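Local structure of KaiC-like domain-containing protein (Pyrococcus horikoshii, 3BS4) at residues A[38-43]-A[245-250]; A[80-85]-A[131-136]; A[87-92]-A[117-122]. The protein is of unknown function but carries a KaiC-like domain, probably of the RecA type, and was crystallised with an unidentified peptide bound to it. All blocks are in the same frame, centred on the assembly; numbering follows the deposited sequence. Where two conformers were deposited one is given.

Contact 1 of 3, residues A[38-43]-A[245-250]; sequences LFYILS and GNEPKL
The phenol ring of Tyr40 lies against Pro248, and this is the heart of the contact. Pro248 CD sits over the centre of one ring face, 3.5 Å from the centroid of the Tyr40 ring and 12° off the normal. That is a CH-pi contact. Pro248 CG also faces the ring, 3.9 Å from Tyr40 CD2. The other partners come in obliquely. The carbonyl oxygen Asn246 O is 3.5 Å from Tyr40 CD1, with Glu247 CA near Tyr40 CE1. The side chain of Glu247 lies alongside the phenol and points the same way. Glu247 CG is 3.7 Å from Tyr40 OH, and the carboxylate plane is only 19° from the ring plane. The meeting is one of packing, without a polar bond between the segments.

Torsions set this up. Tyr40 CG is anti to the backbone N (chi1 179°), which carries the ring out from helix 34-47 to the strand. Beyond CG the Glu247 chain is extended and runs beside the phenol. Ser43 OG donates to Tyr40 O, 2.7 Å away, within the same helix. Asn246 OD1 has a weak hydrogen bond from Arg70, and its side chain touches Phe71. The inner side of the helix packs on the sheet instead, with Leu38 on Phe186 and Leu42 on Phe144.

Strand 247-252 follows the short turn after strand 238-244, with which it pairs antiparallel. The arrangement joins a helix of the alpha/beta core, consistent with a RecA-like fold, to the outermost strand of its antiparallel sheet extension.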
ATOM      1  N   LEU A  38      -7.347   0.627  -4.740  1.00 18.98           N
ATOM      2  CA  LEU A  38      -6.043   0.090  -4.362  1.00 18.46           C
ATOM      3  C   LEU A  38      -6.041  -1.438  -4.327  1.00 17.83           C
ATOM      4  O   LEU A  38      -5.063  -2.052  -4.789  1.00 17.75           O
ATOM      5  CB  LEU A  38      -5.558   0.652  -3.021  1.00 18.32           C
ATOM      6  CG  LEU A  38      -4.088   0.309  -2.747  1.00 19.77           C
ATOM      7  CD1 LEU A  38      -3.185   0.666  -3.927  1.00 19.66           C
ATOM      8  CD2 LEU A  38      -3.584   1.013  -1.539  1.00 21.71           C
ATOM      9  N   PHE A  39      -7.099  -2.049  -3.791  1.00 18.15           N
ATOM     10  CA  PHE A  39      -7.171  -3.520  -3.804  1.00 18.69           C
ATOM     11  C   PHE A  39      -7.220  -4.055  -5.232  1.00 18.54           C
ATOM     12  O   PHE A  39      -6.632  -5.090  -5.535  1.00 18.31           O
ATOM     13  CB  PHE A  39      -8.334  -4.036  -2.958  1.00 19.51           C
ATOM     14  CG  PHE A  39      -7.987  -4.183  -1.498  1.00 22.89           C
ATOM     15  CD1 PHE A  39      -7.255  -5.283  -1.050  1.00 24.87           C
ATOM     16  CD2 PHE A  39      -8.413  -3.241  -0.572  1.00 26.45           C
ATOM     17  CE1 PHE A  39      -6.934  -5.436   0.314  1.00 26.41           C
ATOM     18  CE2 PHE A  39      -8.092  -3.376   0.796  1.00 27.04           C
ATOM     19  CZ  PHE A  39      -7.353  -4.475   1.236  1.00 25.71           C
ATOM     20  N   TYR A  40      -7.893  -3.334  -6.119  1.00 18.26           N
ATOM     21  CA  TYR A  40      -7.877  -3.721  -7.522  1.00 18.95           C
ATOM     22  C   TYR A  40      -6.460  -3.738  -8.095  1.00 18.99           C
ATOM     23  O   TYR A  40      -6.044  -4.725  -8.701  1.00 18.96           O
ATOM     24  CB  TYR A  40      -8.784  -2.796  -8.328  1.00 19.01           C
ATOM     25  CG  TYR A  40      -8.784  -3.124  -9.796  1.00 20.69           C
ATOM     26  CD1 TYR A  40      -9.552  -4.180 -10.285  1.00 22.09           C
ATOM     27  CD2 TYR A  40      -7.988  -2.395 -10.689  1.00 21.06           C
ATOM     28  CE1 TYR A  40      -9.540  -4.494 -11.635  1.00 23.69           C
ATOM     29  CE2 TYR A  40      -7.972  -2.703 -12.058  1.00 22.66           C
ATOM     30  CZ  TYR A  40      -8.756  -3.760 -12.509  1.00 22.82           C
ATOM     31  OH  TYR A  40      -8.738  -4.084 -13.852  1.00 25.28           O
ATOM     32  N   ILE A  41      -5.720  -2.655  -7.887  1.00 18.08           N
ATOM     33  CA  ILE A  41      -4.336  -2.567  -8.340  1.00 18.20           C
ATOM     34  C   ILE A  41      -3.497  -3.717  -7.778  1.00 18.89           C
ATOM     35  O   ILE A  41      -2.770  -4.388  -8.520  1.00 19.31           O
ATOM     36  CB  ILE A  41      -3.734  -1.197  -7.987  1.00 19.15           C
ATOM     37  CG1 ILE A  41      -4.472  -0.097  -8.763  1.00 19.47           C
ATOM     38  CG2 ILE A  41      -2.228  -1.161  -8.292  1.00 18.01           C
ATOM     39  CD1 ILE A  41      -4.063   1.316  -8.386  1.00 21.09           C
ATOM     40  N   LEU A  42      -3.614  -3.943  -6.471  1.00 17.91           N
ATOM     41  CA  LEU A  42      -2.912  -5.037  -5.799  1.00 19.34           C
ATOM     42  C   LEU A  42      -3.233  -6.390  -6.453  1.00 18.66           C
ATOM     43  O   LEU A  42      -2.322  -7.177  -6.776  1.00 19.30           O
ATOM     44  CB  LEU A  42      -3.325  -5.064  -4.319  1.00 18.70           C
ATOM     45  CG  LEU A  42      -2.903  -6.223  -3.404  1.00 21.81           C
ATOM     46  CD1 LEU A  42      -1.436  -6.469  -3.498  1.00 23.70           C
ATOM     47  CD2 LEU A  42      -3.292  -5.903  -1.959  1.00 21.23           C
ATOM     48  N   SER A  43      -4.523  -6.647  -6.672  1.00 19.36           N
ATOM     49  CA  SER A  43      -4.937  -7.908  -7.279  1.00 20.27           C
ATOM     50  C   SER A  43      -4.317  -8.068  -8.676  1.00 20.54           C
ATOM     51  O   SER A  43      -3.920  -9.177  -9.061  1.00 21.38           O
ATOM     52  CB  SER A  43      -6.463  -8.017  -7.336  1.00 20.46           C
ATOM     53  OG  SER A  43      -7.010  -7.181  -8.338  1.00 22.08           O
ATOM     54  N   GLY A 245     -18.486  -4.310 -11.457  1.00 28.60           N
ATOM     55  CA  GLY A 245     -18.028  -5.392 -10.585  1.00 29.30           C
ATOM     56  C   GLY A 245     -16.938  -4.789  -9.718  1.00 29.52           C
ATOM     57  O   GLY A 245     -17.169  -3.803  -9.028  1.00 29.95           O
ATOM     58  N   ASN A 246     -15.740  -5.359  -9.782  1.00 29.41           N
ATOM     59  CA  ASN A 246     -14.620  -4.825  -9.010  1.00 29.88           C
ATOM     60  C   ASN A 246     -13.719  -3.874  -9.781  1.00 29.06           C
ATOM     61  O   ASN A 246     -12.793  -3.287  -9.206  1.00 29.14           O
ATOM     62  CB  ASN A 246     -13.807  -5.975  -8.431  1.00 30.68           C
ATOM     63  CG  ASN A 246     -14.549  -6.711  -7.339  1.00 32.82           C
ATOM     64  OD1 ASN A 246     -15.253  -6.106  -6.514  1.00 36.06           O
ATOM     65  ND2 ASN A 246     -14.399  -8.026  -7.321  1.00 36.54           N
ATOM     66  N   GLU A 247     -13.992  -3.710 -11.073  1.00 28.47           N
ATOM     67  CA  GLU A 247     -13.118  -2.930 -11.945  1.00 27.93           C
ATOM     68  C   GLU A 247     -13.479  -1.457 -11.901  1.00 26.36           C
ATOM     69  O   GLU A 247     -14.616  -1.096 -12.229  1.00 25.96           O
ATOM     70  CB  GLU A 247     -13.207  -3.413 -13.398  1.00 27.52           C
ATOM     71  CG  GLU A 247     -12.162  -2.782 -14.315  1.00 29.88           C
ATOM     72  CD  GLU A 247     -12.384  -3.136 -15.773  1.00 31.22           C
ATOM     73  OE1 GLU A 247     -13.409  -3.794 -16.074  1.00 35.97           O
ATOM     74  OE2 GLU A 247     -11.531  -2.760 -16.614  1.00 36.55           O
ATOM     75  N   PRO A 248     -12.512  -0.597 -11.520  1.00 24.97           N
ATOM     76  CA  PRO A 248     -12.805   0.827 -11.524  1.00 24.33           C
ATOM     77  C   PRO A 248     -12.800   1.335 -12.952  1.00 24.38           C
ATOM     78  O   PRO A 248     -11.911   0.994 -13.745  1.00 25.20           O
ATOM     79  CB  PRO A 248     -11.623   1.460 -10.764  1.00 24.34           C
ATOM     80  CG  PRO A 248     -10.725   0.339 -10.362  1.00 24.03           C
ATOM     81  CD  PRO A 248     -11.118  -0.880 -11.123  1.00 24.56           C
ATOM     82  N   LYS A 249     -13.799   2.146 -13.271  1.00 23.49           N
ATOM     83  CA  LYS A 249     -13.940   2.717 -14.590  1.00 24.13           C
ATOM     84  C   LYS A 249     -13.841   4.237 -14.457  1.00 23.17           C
ATOM     85  O   LYS A 249     -14.692   4.857 -13.825  1.00 23.03           O
ATOM     86  CB  LYS A 249     -15.290   2.301 -15.167  1.00 24.06           C
ATOM     87  CG  LYS A 249     -15.466   0.790 -15.359  1.00 27.52           C
ATOM     88  CD  LYS A 249     -14.373   0.233 -16.275  1.00 32.03           C
ATOM     89  CE  LYS A 249     -14.891  -0.879 -17.162  1.00 35.91           C
ATOM     90  NZ  LYS A 249     -15.878  -0.337 -18.140  1.00 39.53           N
ATOM     91  N   LEU A 250     -12.799   4.821 -15.040  1.00 23.09           N
ATOM     92  CA  LEU A 250     -12.484   6.241 -14.857  1.00 23.40           C
ATOM     93  C   LEU A 250     -12.795   7.059 -16.094  1.00 23.56           C
ATOM     94  O   LEU A 250     -12.667   6.558 -17.200  1.00 24.49           O
ATOM     95  CB  LEU A 250     -11.001   6.415 -14.528  1.00 23.60           C
ATOM     96  CG  LEU A 250     -10.604   6.252 -13.052  1.00 22.82           C
ATOM     97  CD1 LEU A 250     -10.732   4.810 -12.584  1.00 25.18           C
ATOM     98  CD2 LEU A 250      -9.156   6.716 -12.870  1.00 23.13           C
TER

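Contact 2 of 3, residues A[80-85]-A[131-136]; sequences ENHRLA and MDLNLF
His82 meets two leucines, Leu133 and Leu135. His82 CG lies anti to the carbonyl carbon (chi1 -68°), which turns the imidazole toward Leu133. Leu133 CD1 stands over one face of the imidazole, 3.9 Å from the centroid of the His82 ring, and its nearest ring atom is His82 ND1 at 3.6 Å. This is a CH-pi contact, off-centre toward the rim. The two side chains cross at about a right angle. On the opposite face of the His82 ring lies Glu80 O. The more enclosed part is at Leu135, whose CD1 is 3.8 Å from His82 CB and equally close to His82 O. His82 O accepts a hydrogen bond from Trp130 NE1.

The Arg83 side is looser. Leu135 CD2 lies 4.3 Å from Arg83 NH1, oblique to the guanidinium. Arg83 NH1 donates to Asn81 O at 2.9 Å, a bent bond of 131°, while Arg83 NE forms a salt bridge with Asp49. The imidazole and Leu133 are on the solvent side.

Each segment takes in the end of a helix, 75-80 or 115-132, and each helix closes in a Schellman motif, with positive phi at His82 and Asn134. The contact joins the turn into strand 84-87 to the loop beyond helix 115-132, beside strand 51-56, which pairs with strand 84-87.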
ATOM      1  N   GLU A  80       1.952 -19.514  -0.376  1.00 24.73           N
ATOM      2  CA  GLU A  80       2.662 -20.790  -0.403  1.00 27.00           C
ATOM      3  C   GLU A  80       3.597 -20.890  -1.613  1.00 26.19           C
ATOM      4  O   GLU A  80       4.589 -21.620  -1.587  1.00 27.41           O
ATOM      5  CB  GLU A  80       1.670 -21.966  -0.264  1.00 27.37           C
ATOM      6  CG  GLU A  80       1.085 -22.026   1.169  1.00 31.27           C
ATOM      7  CD  GLU A  80       0.322 -23.315   1.541  1.00 32.24           C
ATOM      8  OE1 GLU A  80       0.083 -24.182   0.670  1.00 39.18           O
ATOM      9  OE2 GLU A  80      -0.051 -23.450   2.738  1.00 38.92           O
ATOM     10  N   ASN A  81       3.304 -20.128  -2.655  1.00 25.22           N
ATOM     11  CA  ASN A  81       4.138 -20.104  -3.850  1.00 24.94           C
ATOM     12  C   ASN A  81       5.140 -18.954  -3.856  1.00 24.09           C
ATOM     13  O   ASN A  81       5.758 -18.677  -4.877  1.00 23.44           O
ATOM     14  CB  ASN A  81       3.269 -20.129  -5.115  1.00 26.14           C
ATOM     15  CG  ASN A  81       2.632 -21.511  -5.355  1.00 28.82           C
ATOM     16  OD1 ASN A  81       3.284 -22.416  -5.878  1.00 33.79           O
ATOM     17  ND2 ASN A  81       1.374 -21.678  -4.946  1.00 31.37           N
ATOM     18  N   HIS A  82       5.289 -18.301  -2.705  1.00 23.08           N
ATOM     19  CA  HIS A  82       6.358 -17.316  -2.466  1.00 23.50           C
ATOM     20  C   HIS A  82       6.226 -16.029  -3.274  1.00 22.70           C
ATOM     21  O   HIS A  82       7.205 -15.307  -3.433  1.00 23.54           O
ATOM     22  CB  HIS A  82       7.748 -17.960  -2.679  1.00 24.43           C
ATOM     23  CG  HIS A  82       8.087 -18.981  -1.640  1.00 27.78           C
ATOM     24  ND1 HIS A  82       8.265 -20.315  -1.937  1.00 30.64           N
ATOM     25  CD2 HIS A  82       8.239 -18.868  -0.301  1.00 28.91           C
ATOM     26  CE1 HIS A  82       8.525 -20.978  -0.825  1.00 31.67           C
ATOM     27  NE2 HIS A  82       8.522 -20.124   0.182  1.00 32.10           N
ATOM     28  N   ARG A  83       5.028 -15.753  -3.787  1.00 21.50           N
ATOM     29  CA  ARG A  83       4.792 -14.528  -4.554  1.00 20.91           C
ATOM     30  C   ARG A  83       4.414 -13.372  -3.644  1.00 20.23           C
ATOM     31  O   ARG A  83       4.726 -12.215  -3.937  1.00 20.77           O
ATOM     32  CB  ARG A  83       3.667 -14.728  -5.571  1.00 21.46           C
ATOM     33  CG  ARG A  83       3.961 -15.829  -6.604  1.00 23.76           C
ATOM     34  CD  ARG A  83       5.263 -15.541  -7.339  1.00 25.50           C
ATOM     35  NE  ARG A  83       5.337 -16.278  -8.610  1.00 28.45           N
ATOM     36  CZ  ARG A  83       5.746 -17.541  -8.739  1.00 30.22           C
ATOM     37  NH1 ARG A  83       6.133 -18.251  -7.684  1.00 30.52           N
ATOM     38  NH2 ARG A  83       5.768 -18.096  -9.940  1.00 30.65           N
ATOM     39  N   LEU A  84       3.709 -13.703  -2.569  1.00 19.09           N
ATOM     40  CA  LEU A  84       3.201 -12.706  -1.625  1.00 19.34           C
ATOM     41  C   LEU A  84       3.843 -12.908  -0.250  1.00 19.43           C
ATOM     42  O   LEU A  84       3.931 -14.047   0.230  1.00 19.41           O
ATOM     43  CB  LEU A  84       1.684 -12.852  -1.534  1.00 19.71           C
ATOM     44  CG  LEU A  84       0.921 -12.010  -0.509  1.00 19.19           C
ATOM     45  CD1 LEU A  84       1.109 -10.513  -0.802  1.00 17.21           C
ATOM     46  CD2 LEU A  84      -0.550 -12.418  -0.487  1.00 18.93           C
ATOM     47  N   ALA A  85       4.296 -11.813   0.364  1.00 18.50           N
ATOM     48  CA  ALA A  85       4.764 -11.829   1.757  1.00 18.02           C
ATOM     49  C   ALA A  85       3.876 -10.871   2.533  1.00 18.51           C
ATOM     50  O   ALA A  85       3.578  -9.790   2.042  1.00 19.37           O
ATOM     51  CB  ALA A  85       6.204 -11.388   1.849  1.00 18.88           C
ATOM     52  N   MET A 131      15.440 -13.784  -3.096  1.00 17.29           N
ATOM     53  CA  MET A 131      16.735 -13.796  -3.791  1.00 17.62           C
ATOM     54  C   MET A 131      17.272 -15.238  -3.905  1.00 17.80           C
ATOM     55  O   MET A 131      17.759 -15.647  -4.977  1.00 18.23           O
ATOM     56  CB  MET A 131      17.767 -12.877  -3.116  1.00 18.54           C
ATOM     57  CG  MET A 131      19.081 -12.755  -3.914  1.00 20.30           C
ATOM     58  SD  MET A 131      18.956 -12.028  -5.587  1.00 21.84           S
ATOM     59  CE  MET A 131      18.454 -10.390  -5.099  1.00 25.91           C
ATOM     60  N   ASP A 132      17.175 -15.992  -2.809  1.00 17.81           N
ATOM     61  CA  ASP A 132      17.643 -17.395  -2.835  1.00 17.95           C
ATOM     62  C   ASP A 132      16.948 -18.190  -3.946  1.00 17.80           C
ATOM     63  O   ASP A 132      17.580 -18.995  -4.634  1.00 17.29           O
ATOM     64  CB  ASP A 132      17.429 -18.090  -1.498  1.00 18.15           C
ATOM     65  CG  ASP A 132      18.440 -17.682  -0.431  1.00 20.05           C
ATOM     66  OD1 ASP A 132      19.352 -16.852  -0.685  1.00 22.66           O
ATOM     67  OD2 ASP A 132      18.310 -18.199   0.695  1.00 22.23           O
ATOM     68  N   LEU A 133      15.646 -17.976  -4.105  1.00 16.92           N
ATOM     69  CA  LEU A 133      14.872 -18.695  -5.111  1.00 17.06           C
ATOM     70  C   LEU A 133      14.965 -18.081  -6.507  1.00 17.89           C
ATOM     71  O   LEU A 133      14.379 -18.610  -7.466  1.00 18.40           O
ATOM     72  CB  LEU A 133      13.416 -18.835  -4.650  1.00 16.80           C
ATOM     73  CG  LEU A 133      13.174 -19.482  -3.279  1.00 17.33           C
ATOM     74  CD1 LEU A 133      11.656 -19.589  -2.974  1.00 17.67           C
ATOM     75  CD2 LEU A 133      13.817 -20.898  -3.161  1.00 18.42           C
ATOM     76  N   ASN A 134      15.697 -16.968  -6.605  1.00 18.12           N
ATOM     77  CA  ASN A 134      15.857 -16.196  -7.858  1.00 19.03           C
ATOM     78  C   ASN A 134      14.530 -15.667  -8.400  1.00 19.34           C
ATOM     79  O   ASN A 134      14.293 -15.626  -9.617  1.00 19.16           O
ATOM     80  CB  ASN A 134      16.616 -16.994  -8.946  1.00 19.01           C
ATOM     81  CG  ASN A 134      17.093 -16.106 -10.080  1.00 21.18           C
ATOM     82  OD1 ASN A 134      17.703 -15.057  -9.847  1.00 26.28           O
ATOM     83  ND2 ASN A 134      16.798 -16.503 -11.310  1.00 21.98           N
ATOM     84  N   LEU A 135      13.660 -15.249  -7.484  1.00 18.83           N
ATOM     85  CA  LEU A 135      12.326 -14.847  -7.884  1.00 19.34           C
ATOM     86  C   LEU A 135      12.248 -13.391  -8.321  1.00 19.18           C
ATOM     87  O   LEU A 135      11.240 -13.006  -8.899  1.00 19.12           O
ATOM     88  CB  LEU A 135      11.286 -15.151  -6.798  1.00 19.19           C
ATOM     89  CG  LEU A 135      10.971 -16.640  -6.617  1.00 20.21           C
ATOM     90  CD1 LEU A 135      10.102 -16.860  -5.394  1.00 21.32           C
ATOM     91  CD2 LEU A 135      10.304 -17.223  -7.875  1.00 23.32           C
ATOM     92  N   PHE A 136      13.278 -12.585  -8.064  1.00 19.77           N
ATOM     93  CA  PHE A 136      13.250 -11.206  -8.570  1.00 21.18           C
ATOM     94  C   PHE A 136      13.377 -11.162 -10.089  1.00 22.73           C
ATOM     95  O   PHE A 136      12.848 -10.262 -10.743  1.00 22.69           O
ATOM     96  CB  PHE A 136      14.346 -10.338  -7.963  1.00 20.98           C
ATOM     97  CG  PHE A 136      14.152 -10.014  -6.505  1.00 20.17           C
ATOM     98  CD1 PHE A 136      13.261  -9.007  -6.102  1.00 21.16           C
ATOM     99  CD2 PHE A 136      14.902 -10.658  -5.540  1.00 19.29           C
ATOM    100  CE1 PHE A 136      13.125  -8.684  -4.750  1.00 21.23           C
ATOM    101  CE2 PHE A 136      14.773 -10.337  -4.195  1.00 21.79           C
ATOM    102  CZ  PHE A 136      13.879  -9.349  -3.804  1.00 20.51           C
TER

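Contact 3 of 3, residues A[87-92]-A[117-122]; sequences VDTFGS and IKYAKA
Val87 CG1 is anti to the backbone N (chi1 180°) and reaches Tyr119, while CG2 turns to Ala122. Thr89 has OG1 anti to its carbonyl carbon (chi1 -60°), which brings the hydroxyl to Tyr119 OH. Thr89 OG1 and Tyr119 OH are hydrogen-bonded at 2.7 Å, and either may donate. Both Thr89 OG1 and Val87 CG1 come to the edge of the Tyr119 ring, in its plane, with Val87 CG1 3.6 Å from Tyr119 CE1. Val87 CG2 packs more loosely on Ala122 CB, at 4.2 Å.

Tyr119 OH is also hydrogen-bonded to Tyr151 OH, its strongest polar partner, and the ring meets Phe55 edge-to-face. A phenylalanine in place of Tyr119 would probably leave the hydroxyls of Thr89 and Tyr151 without their shared partner in this buried spot.

Asp88 is the N-cap of helix 89-94. Its OD1 accepts from Gly91 N at 2.9 Å, from above the carboxylate plane. Asp88 O is gripped by Ser92 N and Ser92 OG from opposite faces.

Tyr119 also packs on a polar side chain of the bound peptide. The arrangement is a capped helix start at the end of a parallel strand, covered by helix 115-132, consistent with a RecA-like alpha/beta fold.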
ATOM      1  N   VAL A  87       3.430  -8.951   6.297  1.00 18.17           N
ATOM      2  CA  VAL A  87       3.759  -8.669   7.696  1.00 18.81           C
ATOM      3  C   VAL A  87       2.426  -8.356   8.359  1.00 18.42           C
ATOM      4  O   VAL A  87       1.785  -7.347   8.042  1.00 18.53           O
ATOM      5  CB  VAL A  87       4.729  -7.494   7.851  1.00 18.17           C
ATOM      6  CG1 VAL A  87       5.040  -7.230   9.338  1.00 20.64           C
ATOM      7  CG2 VAL A  87       6.024  -7.720   7.046  1.00 20.42           C
ATOM      8  N   ASP A  88       1.992  -9.227   9.255  1.00 17.99           N
ATOM      9  CA  ASP A  88       0.699  -9.041   9.902  1.00 17.01           C
ATOM     10  C   ASP A  88       0.840  -8.145  11.119  1.00 16.54           C
ATOM     11  O   ASP A  88       0.863  -8.592  12.269  1.00 16.36           O
ATOM     12  CB  ASP A  88       0.038 -10.384  10.232  1.00 18.35           C
ATOM     13  CG  ASP A  88      -1.362 -10.223  10.789  1.00 19.47           C
ATOM     14  OD1 ASP A  88      -1.879  -9.092  10.818  1.00 19.19           O
ATOM     15  OD2 ASP A  88      -1.971 -11.241  11.191  1.00 23.11           O
ATOM     16  N   THR A  89       0.946  -6.855  10.838  1.00 15.83           N
ATOM     17  CA  THR A  89       1.089  -5.851  11.876  1.00 15.63           C
ATOM     18  C   THR A  89      -0.152  -5.823  12.775  1.00 15.78           C
ATOM     19  O   THR A  89      -0.049  -5.702  14.009  1.00 15.40           O
ATOM     20  CB  THR A  89       1.365  -4.491  11.210  1.00 16.27           C
ATOM     21  OG1 THR A  89       2.582  -4.608  10.456  1.00 16.07           O
ATOM     22  CG2 THR A  89       1.526  -3.382  12.252  1.00 17.14           C
ATOM     23  N   PHE A  90      -1.326  -5.940  12.171  1.00 15.34           N
ATOM     24  CA  PHE A  90      -2.561  -5.942  12.948  1.00 15.63           C
ATOM     25  C   PHE A  90      -2.532  -7.072  13.979  1.00 16.01           C
ATOM     26  O   PHE A  90      -2.780  -6.844  15.173  1.00 16.17           O
ATOM     27  CB  PHE A  90      -3.768  -6.087  12.022  1.00 15.84           C
ATOM     28  CG  PHE A  90      -5.089  -6.017  12.748  1.00 15.74           C
ATOM     29  CD1 PHE A  90      -5.767  -4.800  12.866  1.00 17.44           C
ATOM     30  CD2 PHE A  90      -5.622  -7.151  13.365  1.00 18.60           C
ATOM     31  CE1 PHE A  90      -6.965  -4.729  13.557  1.00 17.50           C
ATOM     32  CE2 PHE A  90      -6.827  -7.088  14.045  1.00 17.21           C
ATOM     33  CZ  PHE A  90      -7.494  -5.871  14.138  1.00 17.53           C
ATOM     34  N   GLY A  91      -2.236  -8.288  13.530  1.00 16.26           N
ATOM     35  CA  GLY A  91      -2.222  -9.418  14.476  1.00 17.14           C
ATOM     36  C   GLY A  91      -1.147  -9.240  15.537  1.00 17.90           C
ATOM     37  O   GLY A  91      -1.327  -9.628  16.700  1.00 18.88           O
ATOM     38  N   SER A  92      -0.031  -8.642  15.143  1.00 17.78           N
ATOM     39  CA  SER A  92       1.082  -8.387  16.053  1.00 18.39           C
ATOM     40  C   SER A  92       0.671  -7.429  17.161  1.00 19.08           C
ATOM     41  O   SER A  92       0.943  -7.693  18.330  1.00 19.86           O
ATOM     42  CB  SER A  92       2.279  -7.828  15.276  1.00 18.96           C
ATOM     43  OG  SER A  92       2.666  -8.738  14.250  1.00 18.90           O
ATOM     44  N   ILE A 117      13.013  -0.789  12.814  1.00 18.43           N
ATOM     45  CA  ILE A 117      14.038  -1.838  12.689  1.00 19.54           C
ATOM     46  C   ILE A 117      13.409  -3.235  12.631  1.00 18.76           C
ATOM     47  O   ILE A 117      13.916  -4.135  11.936  1.00 19.56           O
ATOM     48  CB  ILE A 117      15.163  -1.709  13.777  1.00 20.39           C
ATOM     49  CG1 ILE A 117      16.362  -2.592  13.433  1.00 24.43           C
ATOM     50  CG2 ILE A 117      14.649  -2.007  15.159  1.00 23.83           C
ATOM     51  CD1 ILE A 117      17.374  -1.857  12.575  1.00 27.82           C
ATOM     52  N   LYS A 118      12.296  -3.427  13.332  1.00 17.81           N
ATOM     53  CA  LYS A 118      11.612  -4.719  13.272  1.00 17.29           C
ATOM     54  C   LYS A 118      11.032  -4.974  11.869  1.00 17.38           C
ATOM     55  O   LYS A 118      11.107  -6.098  11.350  1.00 17.99           O
ATOM     56  CB  LYS A 118      10.569  -4.852  14.379  1.00 17.63           C
ATOM     57  CG  LYS A 118      11.251  -4.899  15.749  1.00 17.48           C
ATOM     58  CD  LYS A 118      10.300  -5.212  16.887  1.00 19.88           C
ATOM     59  CE  LYS A 118      11.138  -5.486  18.143  1.00 20.27           C
ATOM     60  NZ  LYS A 118      10.264  -5.680  19.342  1.00 22.29           N
ATOM     61  N   TYR A 119      10.494  -3.925  11.242  1.00 16.57           N
ATOM     62  CA  TYR A 119      10.054  -4.071   9.848  1.00 16.64           C
ATOM     63  C   TYR A 119      11.229  -4.384   8.928  1.00 16.83           C
ATOM     64  O   TYR A 119      11.117  -5.218   8.024  1.00 17.42           O
ATOM     65  CB  TYR A 119       9.394  -2.804   9.329  1.00 16.66           C
ATOM     66  CG  TYR A 119       7.907  -2.701   9.571  1.00 15.96           C
ATOM     67  CD1 TYR A 119       7.056  -3.794   9.390  1.00 18.43           C
ATOM     68  CD2 TYR A 119       7.342  -1.475   9.878  1.00 16.98           C
ATOM     69  CE1 TYR A 119       5.665  -3.667   9.592  1.00 20.32           C
ATOM     70  CE2 TYR A 119       5.977  -1.338  10.078  1.00 17.61           C
ATOM     71  CZ  TYR A 119       5.151  -2.426   9.948  1.00 18.94           C
ATOM     72  OH  TYR A 119       3.799  -2.253  10.126  1.00 19.59           O
ATOM     73  N   ALA A 120      12.345  -3.695   9.142  1.00 16.51           N
ATOM     74  CA  ALA A 120      13.489  -3.838   8.236  1.00 17.95           C
ATOM     75  C   ALA A 120      13.990  -5.270   8.263  1.00 18.12           C
ATOM     76  O   ALA A 120      14.337  -5.828   7.232  1.00 18.82           O
ATOM     77  CB  ALA A 120      14.602  -2.869   8.634  1.00 18.25           C
ATOM     78  N   LYS A 121      13.999  -5.864   9.449  1.00 18.82           N
ATOM     79  CA  LYS A 121      14.442  -7.239   9.612  0.50 19.18           C
ATOM     80  C   LYS A 121      13.503  -8.197   8.878  1.00 19.20           C
ATOM     81  O   LYS A 121      13.959  -9.102   8.193  1.00 19.33           O
ATOM     82  CB  LYS A 121      14.541  -7.583  11.100  0.50 19.90           C
ATOM     83  CG  LYS A 121      15.473  -6.650  11.859  0.50 21.27           C
ATOM     84  CD  LYS A 121      15.529  -6.985  13.347  0.50 23.79           C
ATOM     85  CE  LYS A 121      16.522  -6.099  14.087  0.50 26.84           C
ATOM     86  NZ  LYS A 121      17.923  -6.315  13.658  0.50 27.20           N
ATOM     87  N   ALA A 122      12.194  -7.971   9.012  1.00 18.25           N
ATOM     88  CA  ALA A 122      11.187  -8.818   8.323  1.00 17.44           C
ATOM     89  C   ALA A 122      11.341  -8.695   6.827  1.00 17.60           C
ATOM     90  O   ALA A 122      11.334  -9.698   6.105  1.00 18.27           O
ATOM     91  CB  ALA A 122       9.755  -8.421   8.730  1.00 17.79           C
TER

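The three contacts spread along one mixed sheet and its helices. Contacts 2 and 3 are neighbours, with centres 18 Å apart. Both use helix 115-132, and strand 84-87 runs straight on from contact 2 into helix 89-94 of contact 3. Contact 1 is about 24 Å from contact 2 and 26 Å from contact 3, centre to centre, and lies across the chain's centre from contact 3. In sequence they are nested: contact 3 within the loop of contact 2, and contact 2 within that of contact 1. Contact 1 therefore brings the C-terminal strand back to an early helix, while the other two pack helix 115-132 and the loop after it near strand 84-87.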